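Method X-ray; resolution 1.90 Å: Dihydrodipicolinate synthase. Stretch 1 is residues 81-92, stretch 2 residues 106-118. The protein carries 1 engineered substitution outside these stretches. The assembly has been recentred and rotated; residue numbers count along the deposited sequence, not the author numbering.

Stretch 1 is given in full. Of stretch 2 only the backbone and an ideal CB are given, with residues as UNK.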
# COMPACT_ATOMS: atom_id res chain seq x y z
N ARG A 81 24.00 20.42 4.72
CA ARG A 81 24.34 20.29 6.14
C ARG A 81 24.18 18.85 6.65
O ARG A 81 24.69 18.49 7.71
CB ARG A 81 23.49 21.24 6.98
CG ARG A 81 23.94 22.70 6.91
CD ARG A 81 23.08 23.60 7.78
NE ARG A 81 21.76 23.84 7.18
CZ ARG A 81 20.75 24.42 7.82
NH1 ARG A 81 20.89 24.81 9.08
NH2 ARG A 81 19.60 24.61 7.20
N ALA A 82 23.46 18.03 5.88
CA ALA A 82 23.24 16.63 6.22
C ALA A 82 22.98 15.87 4.94
O ALA A 82 22.78 16.47 3.88
CB ALA A 82 22.04 16.49 7.16
N THR A 83 23.00 14.55 5.03
CA THR A 83 22.74 13.71 3.86
C THR A 83 21.23 13.64 3.70
O THR A 83 20.51 13.36 4.66
CB THR A 83 23.30 12.28 4.06
OG1 THR A 83 24.73 12.32 4.10
CG2 THR A 83 22.86 11.38 2.92
N VAL A 84 20.73 13.89 2.49
CA VAL A 84 19.30 13.86 2.26
C VAL A 84 18.90 12.63 1.44
O VAL A 84 19.44 12.36 0.37
CB VAL A 84 18.82 15.15 1.55
CG1 VAL A 84 17.32 15.11 1.33
CG2 VAL A 84 19.19 16.38 2.39
N VAL A 85 17.94 11.87 1.98
CA VAL A 85 17.45 10.68 1.32
C VAL A 85 15.99 10.92 1.01
O VAL A 85 15.16 11.06 1.91
CB VAL A 85 17.61 9.44 2.22
CG1 VAL A 85 17.19 8.18 1.47
CG2 VAL A 85 19.05 9.33 2.70
N ALA A 86 15.68 10.98 -0.28
CA ALA A 86 14.32 11.25 -0.73
C ALA A 86 13.52 9.98 -0.97
O ALA A 86 13.90 9.14 -1.78
CB ALA A 86 14.36 12.09 -1.98
N GLY A 87 12.39 9.87 -0.28
CA GLY A 87 11.55 8.71 -0.45
C GLY A 87 10.76 8.71 -1.74
O GLY A 87 10.20 9.75 -2.14
N ILE A 88 10.72 7.56 -2.40
CA ILE A 88 9.99 7.40 -3.66
C ILE A 88 9.20 6.10 -3.61
O ILE A 88 9.50 5.20 -2.83
CB ILE A 88 10.95 7.38 -4.88
CG1 ILE A 88 11.94 6.21 -4.75
CG2 ILE A 88 11.73 8.70 -4.96
CD1 ILE A 88 12.87 6.06 -5.95
N GLY A 89 8.18 6.00 -4.45
CA GLY A 89 7.36 4.81 -4.49
C GLY A 89 6.43 4.78 -5.70
O GLY A 89 6.67 5.47 -6.69
N TYR A 90 5.40 3.95 -5.60
CA TYR A 90 4.40 3.77 -6.64
C TYR A 90 4.92 2.92 -7.80
O TYR A 90 5.84 2.11 -7.61
CB TYR A 90 3.91 5.15 -7.13
CG TYR A 90 3.32 6.01 -6.02
CD1 TYR A 90 2.23 5.57 -5.27
CD2 TYR A 90 3.84 7.28 -5.74
CE1 TYR A 90 1.66 6.37 -4.27
CE2 TYR A 90 3.28 8.09 -4.73
CZ TYR A 90 2.19 7.63 -4.01
OH TYR A 90 1.62 8.44 -3.04
N SER A 91 4.33 3.08 -8.98
CA SER A 91 4.74 2.30 -10.16
C SER A 91 6.19 2.60 -10.54
O SER A 91 6.72 3.65 -10.18
CB SER A 91 3.82 2.62 -11.34
OG SER A 91 4.17 3.87 -11.92
N VAL A 92 6.83 1.70 -11.28
CA VAL A 92 8.22 1.90 -11.66
C VAL A 92 8.51 3.28 -12.26
O VAL A 92 9.45 3.95 -11.83
CB VAL A 92 8.70 0.81 -12.64
CG1 VAL A 92 10.13 1.11 -13.09
CG2 VAL A 92 8.65 -0.55 -11.96
N UNK A 106 18.94 18.14 -5.81
CA UNK A 106 20.12 18.03 -4.98
C UNK A 106 20.15 16.91 -3.96
O UNK A 106 21.13 16.80 -3.22
CB UNK A 106 20.31 19.35 -4.24
N UNK A 107 19.10 16.10 -3.88
CA UNK A 107 19.08 15.00 -2.91
C UNK A 107 20.28 14.09 -3.17
O UNK A 107 20.67 13.87 -4.31
CB UNK A 107 17.77 14.21 -3.00
N UNK A 108 20.84 13.55 -2.09
CA UNK A 108 22.01 12.70 -2.19
C UNK A 108 21.73 11.25 -2.49
O UNK A 108 22.56 10.55 -3.06
CB UNK A 108 22.81 12.78 -0.89
N UNK A 109 20.54 10.80 -2.11
CA UNK A 109 20.17 9.40 -2.26
C UNK A 109 18.64 9.31 -2.22
O UNK A 109 17.97 10.27 -1.84
CB UNK A 109 20.81 8.54 -1.17
N UNK A 110 18.10 8.18 -2.65
CA UNK A 110 16.65 7.98 -2.59
C UNK A 110 16.37 6.75 -1.73
O UNK A 110 17.25 5.90 -1.53
CB UNK A 110 16.05 7.82 -3.99
N UNK A 111 15.16 6.68 -1.18
CA UNK A 111 14.75 5.52 -0.38
C UNK A 111 13.49 4.97 -1.02
O UNK A 111 12.48 5.66 -1.07
CB UNK A 111 14.52 5.89 1.09
N UNK A 112 13.56 3.72 -1.47
CA UNK A 112 12.41 3.09 -2.11
C UNK A 112 11.51 2.45 -1.07
O UNK A 112 11.92 1.55 -0.33
CB UNK A 112 12.86 2.05 -3.13
N UNK A 113 10.29 2.97 -1.00
CA UNK A 113 9.28 2.49 -0.07
C UNK A 113 8.86 1.08 -0.45
O UNK A 113 9.14 0.59 -1.55
CB UNK A 113 8.07 3.43 -0.05
N UNK A 114 8.18 0.43 0.49
CA UNK A 114 7.65 -0.90 0.22
C UNK A 114 6.64 -0.70 -0.89
O UNK A 114 5.81 0.23 -0.85
CB UNK A 114 7.03 -1.55 1.46
N UNK A 115 6.70 -1.54 -1.93
CA UNK A 115 5.75 -1.41 -3.04
C UNK A 115 4.30 -1.48 -2.53
O UNK A 115 3.96 -2.36 -1.75
CB UNK A 115 6.00 -2.50 -4.08
N UNK A 116 3.46 -0.54 -2.96
CA UNK A 116 2.06 -0.55 -2.53
C UNK A 116 1.27 -1.66 -3.21
O UNK A 116 0.18 -2.01 -2.77
CB UNK A 116 1.41 0.80 -2.82
N UNK A 117 1.83 -2.24 -4.27
CA UNK A 117 1.12 -3.31 -4.98
C UNK A 117 0.72 -4.45 -4.04
O UNK A 117 1.54 -4.91 -3.25
CB UNK A 117 1.99 -3.86 -6.11
N UNK A 118 -0.55 -4.92 -4.11
CA UNK A 118 -1.01 -6.01 -3.25
C UNK A 118 -0.42 -7.36 -3.67
O UNK A 118 -0.40 -8.31 -2.87
CB UNK A 118 -2.54 -6.08 -3.27

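Backbone geometry sets the frame: the strand of residues 83-88 pairs in parallel with positions 109-112, so side chains of stretch 2 alternate between two sheet faces, one with Val-85 and Gly-87, the other with Ala-86 and Ile-88.

Position 106 has phi 114° and psi 0°, and its ideal CB has nothing of stretch 1 within 5.5 Å. Positive phi favours glycine, and Gly-106 is found, closing a preceding helix in a Schellman motif.

At 107 the ideal CB points sideways, 4.1 Å from Ala-86 CB. A small or medium apolar group would suit. The residue is Ala-107, whose CB packs 4.2 Å from Ala-86 CB.

Position 108 points toward stretch 1, where Val-84 N finds no backbone acceptor in stretch 2 and Val-84 O lies 3.6 Å from the ideal CB. A short acceptor such as Asp, Asn or Ser fits a free N-H. It is Asp-108: Val-84 N donates to Asp-108 OD2 at 2.8 Å and 173°, nearly linear. Water 1 donates both to Ala-82 O and to Asp-108 OD2, 2.9 Å each.

Position 109 pairs with Val-85, and its ideal CB is 4.3 Å from Val-85 CG2; Val, Ala, Cys or Thr would fit. Cys-109 is deposited, its CB 4.2 Å from Val-85 CG2. Cys-109 N donates to Val-84 O (3.1 Å), and Ala-86 N to Cys-109 O (2.9 Å).

On the Ala-86 face, the ideal CB of 110 is 4.1 Å from Ile-88 CD1, an apolar neighbour suited to Val, Ile or Leu. Val-110 places CG2 3.9 Å from Ile-88 CD1.

Position 111 returns to the Val-85 face, with Val-85 CG1 3.5 Å from its ideal CB and no side chain on Gly-87 to block the way. A long, flexible apolar chain can use that space, though a branched one could also suit. Met-111, a selenomethionine, packs CB 3.6 Å from Val-85 CG1; an ideal CB on Gly-87 would be only 3.4 Å from Met-111 CE.

Position 112 faces Ile-88 CG1 at 4.6 Å from its ideal CB; an aliphatic chain fits. Ile-112 CG1 meets Ile-88 CD1 at 4.0 Å.

The ideal CB of 113 points toward stretch 1, 3.6 Å from Ile-88 O and 4.7 Å from Gly-89 CA; a flat ring or slim chain running back from there finds the space left by Gly-87. His-113 NE2 would be 3.1 Å from an ideal CB on Gly-87. His-113 N donates to Ile-88 O at 3.0 Å and 177°.

At 114, 115 and 118 the ideal CB has nothing of stretch 1 within 5.5 Å, so stretch 1 sets little limit. Gln-114, Pro-115 and Pro-118 make no direct contact, though water 2 accepts from Tyr-90 N (2.9 Å) and donates to Gln-114 O (3.2 Å).

The ideal CB of 116 points toward stretch 1, 5.4 Å from Tyr-90 CD1, admitting many modest side chains; Val-116 brings CG2 to 4.7 Å from Tyr-90 CD1.

Position 117 starts sideways, so only a longer side chain reaches across. His-117 does: its CE1 lies 3.8 Å from Tyr-90 O, at the ring edge.

Stretch 2 106-118: GADCVMIHQPVHP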
# COMPACT_ATOMS: atom_id res chain seq x y z
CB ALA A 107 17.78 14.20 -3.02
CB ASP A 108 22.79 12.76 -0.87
CG ASP A 108 23.11 14.17 -0.46
OD1 ASP A 108 23.97 14.79 -1.11
OD2 ASP A 108 22.49 14.65 0.51
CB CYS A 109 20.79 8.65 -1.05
SG CYS A 109 20.53 6.87 -0.86
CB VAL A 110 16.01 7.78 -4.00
CG1 VAL A 110 16.29 8.99 -4.88
CG2 VAL A 110 16.51 6.49 -4.66
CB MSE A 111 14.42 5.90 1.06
CG MSE A 111 13.77 4.73 1.79
SE MSE A 111 12.94 5.16 3.46
CE MSE A 111 11.30 5.95 2.79
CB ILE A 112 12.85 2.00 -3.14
CG1 ILE A 112 13.84 2.62 -4.13
CG2 ILE A 112 11.63 1.45 -3.89
CD1 ILE A 112 14.37 1.65 -5.18
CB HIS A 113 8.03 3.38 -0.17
CG HIS A 113 8.10 4.65 0.63
ND1 HIS A 113 7.80 4.69 1.98
CD2 HIS A 113 8.37 5.92 0.27
CE1 HIS A 113 7.88 5.94 2.40
NE2 HIS A 113 8.22 6.71 1.39
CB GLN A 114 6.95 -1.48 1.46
CG GLN A 114 6.01 -2.64 1.13
CD GLN A 114 5.26 -3.17 2.35
OE1 GLN A 114 4.82 -2.41 3.21
NE2 GLN A 114 5.10 -4.49 2.41
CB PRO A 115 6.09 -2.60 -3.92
CG PRO A 115 7.57 -2.81 -3.67
CD PRO A 115 7.70 -2.59 -2.19
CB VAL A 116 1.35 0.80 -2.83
CG1 VAL A 116 2.04 1.94 -2.07
CG2 VAL A 116 1.37 1.08 -4.33
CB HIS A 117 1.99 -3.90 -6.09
CG HIS A 117 2.61 -2.87 -6.98
ND1 HIS A 117 3.54 -1.97 -6.53
CD2 HIS A 117 2.49 -2.65 -8.31
CE1 HIS A 117 3.97 -1.23 -7.54
NE2 HIS A 117 3.34 -1.63 -8.63
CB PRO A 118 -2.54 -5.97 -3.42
CG PRO A 118 -2.71 -5.44 -4.80
CD PRO A 118 -1.68 -4.32 -4.85
O HOH W 1 24.40 16.69 1.44
O HOH W 2 5.16 2.31 -3.16
O HOH W 3 5.02 -1.17 -10.96
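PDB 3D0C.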